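Local coordinates for protein myosin-I heavy chain (Dictyostelium discoideum, PDB 5EJR) that is an actin-based motor with ATPase activity, involved in the early steps of phagocytosis and in adhesion, here represented by its C-terminal MyTH4-FERM tail region, at residues L144-P147 with F148-Q151; V172-E175 with K176-H180. All coordinates share one frame; numbering follows the deposited sequence.

How the contacts relate
Following the chain from the N terminus, helix 142-159 comes first and carries contact 1 in its opening turns; helix 164-178 follows directly and holds contact 2 at its C-terminal end. Each contact joins adjoining turns of a single helix, so neither closes a long loop, and the two lie in series, without nesting or crossing. Their centres are about 11 Å apart, and they meet through side chains: Met149 SD packs on Leu177 CB at 3.8 Å, and Phe148 CD1 on Leu177 CD1 at 4.0 Å. The start of one helix is thereby tied to the end of the next within the all-helical MyTH4 domain of the myosin tail.

Contact 1. Residues L144-P147 with F148-Q151; sequences LLQP and FMEQ
Met149 folds back along Leu145, the two side chains running alongside each other and pointing the same way. With its chain bent at the last torsion (chi3 -79°), Met149 brings its methyl CE to 3.6 Å from Leu145 CG, and the same methyl lies 3.4 Å from the amide nitrogen NE2 of Gln146, whose side chain slants across it. A flexible, unbranched thioether lets a methyl rest against both a leucine and an amide. Gln146 bends at chi2 and brings NE2 to 4.0 Å from Glu150 OE2, the amide and carboxylate planes turned 47° apart; the pair is near rather than bonded, and polar residues suit these positions, Gln146 being exposed and Glu150 partly so.

Leu144 and Phe148 cross at a slant, with Leu144 CG 4.0 Å from Phe148 CB; both are large apolar residues on a buried side of the helix. Pro147 has no N-H to give to the preceding turn, and the helix is kinked there, but its carbonyl still accepts Gln151 N and a water, which also reaches Gln151 OE1 weakly. The backbone bond from Phe148 N to Leu144 O (2.9 Å) spans the proline.

The Phe148 ring meets that of Tyr108 edge-to-face, and Gln151 NE2 bonds Tyr112 OH. Leu144, Pro147 and Gln151 pack on helix 5-11, while Met149 touches Glu178 of helix 164-178.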
ATOM      1  N   LEU A 144      11.669   8.403 -28.786  1.00 44.21           N
ATOM      2  CA  LEU A 144      12.559   7.306 -28.394  1.00 43.70           C
ATOM      3  C   LEU A 144      11.890   5.925 -28.418  1.00 46.93           C
ATOM      4  O   LEU A 144      12.577   4.952 -28.711  1.00 45.64           O
ATOM      5  CB  LEU A 144      13.215   7.577 -27.022  1.00 42.54           C
ATOM      6  CG  LEU A 144      14.202   6.523 -26.467  1.00 46.08           C
ATOM      7  CD1 LEU A 144      15.481   6.452 -27.286  1.00 46.40           C
ATOM      8  CD2 LEU A 144      14.551   6.795 -25.033  1.00 46.59           C
ATOM      9  N   LEU A 145      10.576   5.838 -28.121  1.00 44.49           N
ATOM     10  CA  LEU A 145       9.810   4.580 -28.021  1.00 45.60           C
ATOM     11  C   LEU A 145      10.127   3.528 -29.106  1.00 49.08           C
ATOM     12  O   LEU A 145      10.673   2.487 -28.750  1.00 48.21           O
ATOM     13  CB  LEU A 145       8.289   4.833 -27.941  1.00 46.14           C
ATOM     14  CG  LEU A 145       7.408   3.616 -27.631  1.00 52.00           C
ATOM     15  CD1 LEU A 145       7.652   3.076 -26.211  1.00 51.62           C
ATOM     16  CD2 LEU A 145       5.946   3.932 -27.846  1.00 56.57           C
ATOM     17  N   GLN A 146       9.798   3.777 -30.394  1.00 47.35           N
ATOM     18  CA  GLN A 146      10.051   2.814 -31.473  1.00 48.43           C
ATOM     19  C   GLN A 146      11.555   2.494 -31.663  1.00 52.51           C
ATOM     20  O   GLN A 146      11.890   1.311 -31.564  1.00 53.18           O
ATOM     21  CB  GLN A 146       9.380   3.225 -32.796  1.00 50.85           C
ATOM     22  CG  GLN A 146       8.813   2.040 -33.574  1.00 64.25           C
ATOM     23  CD  GLN A 146       7.620   1.401 -32.891  1.00 78.58           C
ATOM     24  OE1 GLN A 146       6.539   1.995 -32.775  1.00 72.55           O
ATOM     25  NE2 GLN A 146       7.792   0.170 -32.431  1.00 66.34           N
ATOM     26  N   PRO A 147      12.480   3.481 -31.862  1.00 47.03           N
ATOM     27  CA  PRO A 147      13.911   3.130 -31.984  1.00 46.26           C
ATOM     28  C   PRO A 147      14.473   2.288 -30.829  1.00 45.73           C
ATOM     29  O   PRO A 147      15.219   1.340 -31.097  1.00 44.53           O
ATOM     30  CB  PRO A 147      14.605   4.497 -32.076  1.00 48.62           C
ATOM     31  CG  PRO A 147      13.576   5.411 -32.614  1.00 53.14           C
ATOM     32  CD  PRO A 147      12.286   4.943 -32.009  1.00 48.38           C
ATOM     33  N   PHE A 148      14.093   2.605 -29.564  1.00 39.21           N
ATOM     34  CA  PHE A 148      14.549   1.882 -28.365  1.00 38.47           C
ATOM     35  C   PHE A 148      14.038   0.436 -28.350  1.00 44.56           C
ATOM     36  O   PHE A 148      14.778  -0.469 -27.936  1.00 43.87           O
ATOM     37  CB  PHE A 148      14.147   2.618 -27.069  1.00 38.40           C
ATOM     38  CG  PHE A 148      14.751   2.071 -25.790  1.00 38.99           C
ATOM     39  CD1 PHE A 148      14.101   1.077 -25.058  1.00 41.12           C
ATOM     40  CD2 PHE A 148      15.937   2.584 -25.287  1.00 39.95           C
ATOM     41  CE1 PHE A 148      14.648   0.583 -23.865  1.00 40.60           C
ATOM     42  CE2 PHE A 148      16.492   2.078 -24.101  1.00 42.00           C
ATOM     43  CZ  PHE A 148      15.834   1.091 -23.390  1.00 39.03           C
ATOM     44  N   MET A 149      12.770   0.228 -28.782  1.00 42.30           N
ATOM     45  CA  MET A 149      12.139  -1.093 -28.844  1.00 42.68           C
ATOM     46  C   MET A 149      12.841  -1.961 -29.887  1.00 46.61           C
ATOM     47  O   MET A 149      13.212  -3.104 -29.580  1.00 45.73           O
ATOM     48  CB  MET A 149      10.634  -0.986 -29.130  1.00 45.14           C
ATOM     49  CG  MET A 149       9.818  -0.711 -27.888  1.00 49.28           C
ATOM     50  SD  MET A 149       8.072  -1.120 -28.110  1.00 55.17           S
ATOM     51  CE  MET A 149       7.521   0.279 -29.002  1.00 52.57           C
ATOM     52  N   GLU A 150      13.078  -1.387 -31.095  1.00 42.69           N
ATOM     53  CA  GLU A 150      13.793  -2.039 -32.203  1.00 43.58           C
ATOM     54  C   GLU A 150      15.189  -2.496 -31.783  1.00 45.27           C
ATOM     55  O   GLU A 150      15.631  -3.566 -32.192  1.00 44.88           O
ATOM     56  CB  GLU A 150      13.871  -1.119 -33.441  1.00 45.98           C
ATOM     57  CG  GLU A 150      12.530  -0.857 -34.119  1.00 57.70           C
ATOM     58  CD  GLU A 150      11.729  -2.062 -34.586  1.00 78.83           C
ATOM     59  OE1 GLU A 150      12.339  -3.069 -35.015  1.00 61.47           O
ATOM     60  OE2 GLU A 150      10.480  -1.982 -34.547  1.00 76.81           O
ATOM     61  N   GLN A 151      15.855  -1.708 -30.928  1.00 40.63           N
ATOM     62  CA  GLN A 151      17.161  -2.028 -30.367  1.00 40.05           C
ATOM     63  C   GLN A 151      17.042  -3.231 -29.429  1.00 43.82           C
ATOM     64  O   GLN A 151      17.844  -4.152 -29.544  1.00 43.80           O
ATOM     65  CB  GLN A 151      17.754  -0.812 -29.640  1.00 41.41           C
ATOM     66  CG  GLN A 151      19.200  -1.014 -29.162  1.00 54.46           C
ATOM     67  CD  GLN A 151      20.277  -0.924 -30.232  1.00 74.56           C
ATOM     68  OE1 GLN A 151      20.022  -0.668 -31.419  1.00 71.71           O
ATOM     69  NE2 GLN A 151      21.526  -1.111 -29.822  1.00 67.41           N
TER
HETATM   70  O   HOH W   1      17.325   0.636 -33.135  1.00 36.43           O

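Contact 2. Residues V172-E175 with K176-H180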
ATOM      1  N   VAL A 172      10.094  -9.405 -22.086  1.00 35.02           N
ATOM      2  CA  VAL A 172       9.092  -8.834 -21.159  1.00 34.52           C
ATOM      3  C   VAL A 172       9.195  -7.291 -21.191  1.00 37.99           C
ATOM      4  O   VAL A 172       8.155  -6.626 -21.219  1.00 37.10           O
ATOM      5  CB  VAL A 172       9.046  -9.449 -19.720  1.00 38.01           C
ATOM      6  CG1 VAL A 172      10.283  -9.133 -18.887  1.00 37.94           C
ATOM      7  CG2 VAL A 172       7.773  -9.042 -18.977  1.00 36.92           C
ATOM      8  N   CYS A 173      10.436  -6.740 -21.319  1.00 33.49           N
ATOM      9  CA  CYS A 173      10.662  -5.296 -21.463  1.00 32.79           C
ATOM     10  C   CYS A 173       9.919  -4.783 -22.674  1.00 36.97           C
ATOM     11  O   CYS A 173       9.224  -3.774 -22.574  1.00 35.90           O
ATOM     12  CB  CYS A 173      12.149  -4.977 -21.558  1.00 33.69           C
ATOM     13  SG  CYS A 173      13.076  -5.341 -20.056  1.00 37.10           S
ATOM     14  N   ILE A 174      10.040  -5.503 -23.808  1.00 35.23           N
ATOM     15  CA  ILE A 174       9.387  -5.184 -25.085  1.00 36.94           C
ATOM     16  C   ILE A 174       7.862  -5.218 -24.909  1.00 44.47           C
ATOM     17  O   ILE A 174       7.181  -4.330 -25.424  1.00 43.36           O
ATOM     18  CB  ILE A 174       9.882  -6.146 -26.214  1.00 40.30           C
ATOM     19  CG1 ILE A 174      11.389  -5.924 -26.505  1.00 40.34           C
ATOM     20  CG2 ILE A 174       9.035  -6.029 -27.506  1.00 41.66           C
ATOM     21  CD1 ILE A 174      12.125  -7.123 -27.201  1.00 37.39           C
ATOM     22  N   GLU A 175       7.335  -6.234 -24.179  1.00 43.32           N
ATOM     23  CA  GLU A 175       5.893  -6.377 -23.911  1.00 43.76           C
ATOM     24  C   GLU A 175       5.382  -5.162 -23.130  1.00 46.78           C
ATOM     25  O   GLU A 175       4.358  -4.582 -23.497  1.00 48.17           O
ATOM     26  CB  GLU A 175       5.605  -7.673 -23.118  1.00 45.45           C
ATOM     27  CG  GLU A 175       4.130  -7.886 -22.776  1.00 59.41           C
ATOM     28  CD  GLU A 175       3.812  -8.631 -21.488  1.00 86.12           C
ATOM     29  OE1 GLU A 175       4.599  -9.519 -21.087  1.00 79.07           O
ATOM     30  OE2 GLU A 175       2.745  -8.346 -20.897  1.00 86.23           O
ATOM     31  N   LYS A 176       6.110  -4.773 -22.072  1.00 40.60           N
ATOM     32  CA  LYS A 176       5.759  -3.647 -21.211  1.00 38.59           C
ATOM     33  C   LYS A 176       5.853  -2.285 -21.909  1.00 40.46           C
ATOM     34  O   LYS A 176       5.138  -1.374 -21.504  1.00 40.24           O
ATOM     35  CB  LYS A 176       6.562  -3.662 -19.900  1.00 39.65           C
ATOM     36  CG  LYS A 176       6.302  -4.858 -18.980  1.00 45.30           C
ATOM     37  CD  LYS A 176       4.814  -5.034 -18.628  1.00 51.53           C
ATOM     38  CE  LYS A 176       4.543  -6.292 -17.846  1.00 52.39           C
ATOM     39  NZ  LYS A 176       3.252  -6.907 -18.246  1.00 58.60           N
ATOM     40  N   LEU A 177       6.707  -2.131 -22.941  1.00 36.97           N
ATOM     41  CA  LEU A 177       6.810  -0.864 -23.681  1.00 36.87           C
ATOM     42  C   LEU A 177       5.711  -0.820 -24.731  1.00 45.01           C
ATOM     43  O   LEU A 177       5.216   0.255 -25.065  1.00 44.22           O
ATOM     44  CB  LEU A 177       8.196  -0.682 -24.330  1.00 37.37           C
ATOM     45  CG  LEU A 177       9.385  -0.515 -23.371  1.00 41.18           C
ATOM     46  CD1 LEU A 177      10.679  -0.839 -24.066  1.00 40.73           C
ATOM     47  CD2 LEU A 177       9.452   0.903 -22.783  1.00 42.17           C
ATOM     48  N   GLU A 178       5.311  -2.001 -25.242  1.00 45.56           N
ATOM     49  CA  GLU A 178       4.211  -2.145 -26.197  1.00 47.42           C
ATOM     50  C   GLU A 178       2.864  -1.815 -25.512  1.00 53.34           C
ATOM     51  O   GLU A 178       1.935  -1.354 -26.173  1.00 54.31           O
ATOM     52  CB  GLU A 178       4.175  -3.582 -26.741  1.00 49.53           C
ATOM     53  CG  GLU A 178       5.077  -3.800 -27.946  1.00 60.64           C
ATOM     54  CD  GLU A 178       5.312  -5.236 -28.385  1.00 76.08           C
ATOM     55  OE1 GLU A 178       4.811  -6.171 -27.718  1.00 66.96           O
ATOM     56  OE2 GLU A 178       6.026  -5.422 -29.397  1.00 68.74           O
ATOM     57  N   SER A 179       2.781  -2.038 -24.185  1.00 49.97           N
ATOM     58  CA  SER A 179       1.587  -1.807 -23.364  1.00 49.89           C
ATOM     59  C   SER A 179       1.176  -0.319 -23.249  1.00 56.87           C
ATOM     60  O   SER A 179      -0.001  -0.032 -23.021  1.00 55.67           O
ATOM     61  CB  SER A 179       1.780  -2.410 -21.979  1.00 52.11           C
ATOM     62  OG  SER A 179       2.468  -1.526 -21.111  1.00 60.10           O
ATOM     63  N   HIS A 180       2.149   0.611 -23.388  1.00 55.93           N
ATOM     64  CA  HIS A 180       1.919   2.056 -23.308  1.00 56.28           C
ATOM     65  C   HIS A 180       1.017   2.590 -24.438  1.00 60.95           C
ATOM     66  O   HIS A 180       1.088   2.076 -25.557  1.00 60.40           O
ATOM     67  CB  HIS A 180       3.242   2.823 -23.233  1.00 57.14           C
ATOM     68  CG  HIS A 180       3.949   2.642 -21.932  1.00 59.77           C
ATOM     69  ND1 HIS A 180       3.619   3.395 -20.829  1.00 61.06           N
ATOM     70  CD2 HIS A 180       4.959   1.804 -21.603  1.00 60.94           C
ATOM     71  CE1 HIS A 180       4.419   2.983 -19.861  1.00 59.73           C
ATOM     72  NE2 HIS A 180       5.244   2.029 -20.279  1.00 60.17           N
TER
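Glu175 and Lys176 are neighbours in sequence whose side chains run out together and join in a salt bridge, Lys176 NZ to Glu175 OE2 at 3.1 Å. The ammonium meets that oxygen from above the carboxylate, 61° out of its plane. Glu175 sends CG anti to its own nitrogen (chi1 179°), whereas Lys176 sets CG anti to the carbonyl carbon and bends at chi2, which swings the long chain back toward the acid. Short of the ammonium, the lysine's aliphatic part lies against the helix, CG 3.4 Å from Val172 O. Were an alanine here instead of Lys176, the Glu175 carboxylate would probably lose this charged mate, and Val172 O its contact with CG.

Elsewhere hydrocarbon packs on oxygen by van der Waals contact. Ile174 and Glu178 lie one turn apart and point the same way: the branch methyl Ile174 CG2 approaches Glu178 OE2 at 3.6 Å, so the carboxylate leans on a hydrocarbon surface. Leu177 lays CG 3.4 Å from Cys173 O.

Backbone hydrogen bonds tie the turns. Lys176 N reaches Val172 O in a fairly straight bond (163°), and Leu177 N and Glu178 N follow on Cys173 O and Ile174 O. The bond from Ser179 N to Glu175 O is weak. There a small hydroxyl residue is well suited: Ser179 OG donates to Lys176 O at 2.7 Å, from above the carbonyl plane, adding a side-chain bond beside the weak backbone one.

Within the MyTH4 helical bundle, Cys173 and Leu177 face Leu152 of helix 142-159; Cys173 also touches Ile131 of helix 121-137. Lys176 touches Ser135 and Ile136 of that helix, and further along, His180 NE2 bonds Ser135 O.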